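Local coordinates for protein O-phospho-L-seryl-tRNA:Cys-tRNA synthase (PDB 5X6B) that probably converts O-phosphoseryl-tRNA into cysteinyl-tRNA, using a covalently bound pyridoxal phosphate cofactor, at residues B[315-320]-B[345-350]. Residues are numbered along the deposited sequence; the frame is centred on the assembly and turned at random.
Sequences KKWDEE and EHDLIK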
ATOM      1  N   LYS B 315     -21.417   7.502   3.477  1.00 57.26           N
ATOM      2  CA  LYS B 315     -22.727   7.641   4.108  1.00 54.22           C
ATOM      3  C   LYS B 315     -22.784   8.910   4.955  1.00 57.48           C
ATOM      4  O   LYS B 315     -23.857   9.333   5.379  1.00 73.02           O
ATOM      5  CB  LYS B 315     -23.050   6.420   4.975  1.00 53.89           C
ATOM      6  CG  LYS B 315     -23.222   5.121   4.197  1.00 67.19           C
ATOM      7  CD  LYS B 315     -23.500   3.940   5.128  1.00 74.19           C
ATOM      8  CE  LYS B 315     -23.668   2.644   4.342  1.00 76.29           C
ATOM      9  NZ  LYS B 315     -23.816   1.454   5.225  1.00 73.89           N
ATOM     10  N   LYS B 316     -21.624   9.510   5.195  1.00 56.72           N
ATOM     11  CA  LYS B 316     -21.526  10.699   6.034  1.00 54.73           C
ATOM     12  C   LYS B 316     -20.960  11.869   5.255  1.00 52.47           C
ATOM     13  O   LYS B 316     -20.374  12.789   5.826  1.00 57.27           O
ATOM     14  CB  LYS B 316     -20.661  10.419   7.263  1.00 49.82           C
ATOM     15  CG  LYS B 316     -21.227   9.345   8.166  1.00 48.43           C
ATOM     16  CD  LYS B 316     -20.318   9.111   9.353  1.00 79.12           C
ATOM     17  CE  LYS B 316     -20.925   8.120  10.329  1.00 75.93           C
ATOM     18  NZ  LYS B 316     -19.976   7.807  11.435  1.00 79.33           N
ATOM     19  N   TRP B 317     -21.155  11.825   3.943  1.00 52.44           N
ATOM     20  CA  TRP B 317     -20.661  12.855   3.042  1.00 48.17           C
ATOM     21  C   TRP B 317     -21.229  14.235   3.376  1.00 54.38           C
ATOM     22  O   TRP B 317     -20.577  15.261   3.143  1.00 57.73           O
ATOM     23  CB  TRP B 317     -20.990  12.463   1.599  1.00 49.69           C
ATOM     24  CG  TRP B 317     -20.762  13.531   0.577  1.00 51.71           C
ATOM     25  CD1 TRP B 317     -21.701  14.091  -0.241  1.00 53.16           C
ATOM     26  CD2 TRP B 317     -19.521  14.163   0.252  1.00 54.25           C
ATOM     27  NE1 TRP B 317     -21.120  15.032  -1.055  1.00 57.73           N
ATOM     28  CE2 TRP B 317     -19.782  15.096  -0.774  1.00 52.80           C
ATOM     29  CE3 TRP B 317     -18.212  14.031   0.726  1.00 47.33           C
ATOM     30  CZ2 TRP B 317     -18.787  15.895  -1.330  1.00 41.76           C
ATOM     31  CZ3 TRP B 317     -17.222  14.826   0.171  1.00 43.28           C
ATOM     32  CH2 TRP B 317     -17.516  15.746  -0.847  1.00 44.80           C
ATOM     33  N   ASP B 318     -22.439  14.262   3.931  1.00 38.15           N
ATOM     34  CA  ASP B 318     -23.074  15.534   4.266  1.00 54.61           C
ATOM     35  C   ASP B 318     -22.336  16.251   5.396  1.00 53.86           C
ATOM     36  O   ASP B 318     -22.284  17.481   5.428  1.00 54.45           O
ATOM     37  CB  ASP B 318     -24.542  15.322   4.636  1.00 39.07           C
ATOM     38  CG  ASP B 318     -25.420  15.048   3.421  1.00 81.88           C
ATOM     39  OD1 ASP B 318     -25.049  15.461   2.299  1.00 84.98           O
ATOM     40  OD2 ASP B 318     -26.484  14.415   3.588  1.00 92.40           O
ATOM     41  N   GLU B 319     -21.751  15.483   6.309  1.00 49.64           N
ATOM     42  CA  GLU B 319     -21.008  16.068   7.418  1.00 49.02           C
ATOM     43  C   GLU B 319     -19.751  16.791   6.934  1.00 52.95           C
ATOM     44  O   GLU B 319     -19.365  17.821   7.488  1.00 61.42           O
ATOM     45  CB  GLU B 319     -20.650  14.990   8.439  1.00 47.94           C
ATOM     46  CG  GLU B 319     -21.878  14.292   9.012  1.00 72.73           C
ATOM     47  CD  GLU B 319     -21.537  13.124   9.918  1.00 85.10           C
ATOM     48  OE1 GLU B 319     -20.335  12.819  10.078  1.00 87.34           O
ATOM     49  OE2 GLU B 319     -22.477  12.496  10.455  1.00 90.60           O
ATOM     50  N   GLU B 320     -19.122  16.261   5.889  1.00 55.25           N
ATOM     51  CA  GLU B 320     -17.927  16.889   5.330  1.00 49.31           C
ATOM     52  C   GLU B 320     -18.303  18.140   4.535  1.00 57.25           C
ATOM     53  O   GLU B 320     -17.546  19.115   4.501  1.00 46.76           O
ATOM     54  CB  GLU B 320     -17.162  15.902   4.446  1.00 42.24           C
ATOM     55  CG  GLU B 320     -16.875  14.562   5.106  1.00 47.86           C
ATOM     56  CD  GLU B 320     -15.905  14.669   6.274  1.00 56.55           C
ATOM     57  OE1 GLU B 320     -14.954  15.484   6.202  1.00 46.76           O
ATOM     58  OE2 GLU B 320     -16.099  13.935   7.267  1.00 54.45           O
ATOM     59  N   GLU B 345     -21.031  21.536  -3.241  1.00 61.16           N
ATOM     60  CA  GLU B 345     -21.485  20.154  -3.151  1.00 66.90           C
ATOM     61  C   GLU B 345     -20.257  19.250  -3.216  1.00 50.22           C
ATOM     62  O   GLU B 345     -20.350  18.066  -3.538  1.00 44.52           O
ATOM     63  CB  GLU B 345     -22.483  19.821  -4.263  1.00 56.00           C
ATOM     64  CG  GLU B 345     -23.946  19.840  -3.817  1.00 74.97           C
ATOM     65  CD  GLU B 345     -24.250  18.848  -2.704  1.00 81.71           C
ATOM     66  OE1 GLU B 345     -23.727  17.713  -2.748  1.00 85.51           O
ATOM     67  OE2 GLU B 345     -25.011  19.210  -1.781  1.00 82.89           O
ATOM     68  N   HIS B 346     -19.106  19.837  -2.901  1.00 43.46           N
ATOM     69  CA  HIS B 346     -17.846  19.112  -2.799  1.00 54.61           C
ATOM     70  C   HIS B 346     -16.943  19.858  -1.822  1.00 57.02           C
ATOM     71  O   HIS B 346     -17.180  21.026  -1.524  1.00 59.27           O
ATOM     72  CB  HIS B 346     -17.179  18.980  -4.168  1.00 50.00           C
ATOM     73  CG  HIS B 346     -16.001  18.051  -4.189  1.00 45.37           C
ATOM     74  ND1 HIS B 346     -14.702  18.495  -4.052  1.00 48.17           N
ATOM     75  CD2 HIS B 346     -15.927  16.711  -4.355  1.00 39.17           C
ATOM     76  CE1 HIS B 346     -13.878  17.464  -4.130  1.00 50.81           C
ATOM     77  NE2 HIS B 346     -14.593  16.369  -4.315  1.00 44.87           N
ATOM     78  N   ASP B 347     -15.904  19.188  -1.334  1.00 48.07           N
ATOM     79  CA  ASP B 347     -15.040  19.753  -0.296  1.00 44.21           C
ATOM     80  C   ASP B 347     -13.888  20.598  -0.846  1.00 50.29           C
ATOM     81  O   ASP B 347     -13.241  21.333  -0.100  1.00 53.98           O
ATOM     82  CB  ASP B 347     -14.490  18.622   0.566  1.00 48.97           C
ATOM     83  CG  ASP B 347     -13.783  17.565  -0.257  1.00 54.79           C
ATOM     84  OD1 ASP B 347     -12.681  17.848  -0.770  1.00 52.70           O
ATOM     85  OD2 ASP B 347     -14.355  16.466  -0.449  1.00 57.67           O
ATOM     86  N   LEU B 348     -13.626  20.498  -2.146  1.00 56.36           N
ATOM     87  CA  LEU B 348     -12.555  21.283  -2.744  1.00 45.79           C
ATOM     88  C   LEU B 348     -13.018  22.724  -2.908  1.00 55.91           C
ATOM     89  O   LEU B 348     -13.937  23.004  -3.673  1.00 52.49           O
ATOM     90  CB  LEU B 348     -12.132  20.691  -4.093  1.00 51.49           C
ATOM     91  CG  LEU B 348     -10.776  21.082  -4.702  1.00 52.45           C
ATOM     92  CD1 LEU B 348     -10.459  20.175  -5.880  1.00 59.22           C
ATOM     93  CD2 LEU B 348     -10.697  22.542  -5.135  1.00 52.58           C
ATOM     94  N   ILE B 349     -12.367  23.642  -2.204  1.00 51.60           N
ATOM     95  CA  ILE B 349     -12.739  25.046  -2.285  1.00 45.42           C
ATOM     96  C   ILE B 349     -11.679  25.881  -2.990  1.00 58.55           C
ATOM     97  O   ILE B 349     -10.493  25.787  -2.674  1.00 56.13           O
ATOM     98  CB  ILE B 349     -12.975  25.650  -0.887  1.00 61.97           C
ATOM     99  CG1 ILE B 349     -13.909  24.769  -0.060  1.00 53.34           C
ATOM    100  CG2 ILE B 349     -13.535  27.056  -1.000  1.00 58.77           C
ATOM    101  CD1 ILE B 349     -14.024  25.223   1.385  1.00 50.83           C
ATOM    102  N   LYS B 350     -12.112  26.706  -3.938  1.00 63.85           N
ATOM    103  CA  LYS B 350     -11.220  27.689  -4.539  1.00 62.73           C
ATOM    104  C   LYS B 350     -11.688  29.109  -4.228  1.00 64.68           C
ATOM    105  O   LYS B 350     -12.757  29.537  -4.668  1.00 57.24           O
ATOM    106  CB  LYS B 350     -11.122  27.484  -6.047  1.00 65.76           C
ATOM    107  CG  LYS B 350     -10.101  28.393  -6.716  1.00 68.69           C
ATOM    108  CD  LYS B 350      -9.976  28.081  -8.197  1.00 77.90           C
ATOM    109  CE  LYS B 350      -8.909  28.928  -8.861  1.00 67.13           C
ATOM    110  NZ  LYS B 350      -8.781  28.606 -10.308  1.00 79.95           N
TER
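Trp317 drives its indole edge-on into the loop formed by Glu345, His346 and Asp347, and almost the whole contact hangs on this one ring. With CG anti to the backbone N (chi1 170°), the side chain leaves the backbone near the start of helix 317-331 and carries the six-membered ring across to the loop. CB and CG serve as the stem, and the touching begins further out along the ring. NE1 lies 4.1 Å from Glu345 OE1, too far for a bond; that carboxylate turns its other oxygen, OE2, to a salt bridge with Arg325. CZ2 comes next, 3.5 Å from the backbone O of Glu345, near the plane of the indole, and 3.7 Å from His346 CA. At the far corner CH2 lies 3.3 Å from Asp347 OD2, with CZ3 close beside it, so the carboxylate oxygen lies at the ring edge, near its plane. The carboxylate plane stands 77° from that of the indole. CH2 also approaches His346 CD2 at 4.0 Å, the two rings lying oblique to each other. His346 is fixed independently: ND1 accepts the backbone N-H of Leu348 (3.0 Å), and NE2 is hydrogen-bonded to Tyr232 O. Asp347 OD1 forms a salt bridge with Arg236 NH2 and a hydrogen bond with Ser393 OG. Replacing Trp317 with an alanine would probably open a gap beside the loop, leaving Asp347 OD2 and Glu345 O without the ring edge they rest against. Arg236 and Met237 also touch the indole, so the ring lies buried where the start of helix 317-331 meets the loop leading into strand 349-352, the middle strand of a three-stranded antiparallel sheet, whose Ile349 packs on Thr324 and Val328 further along the same helix.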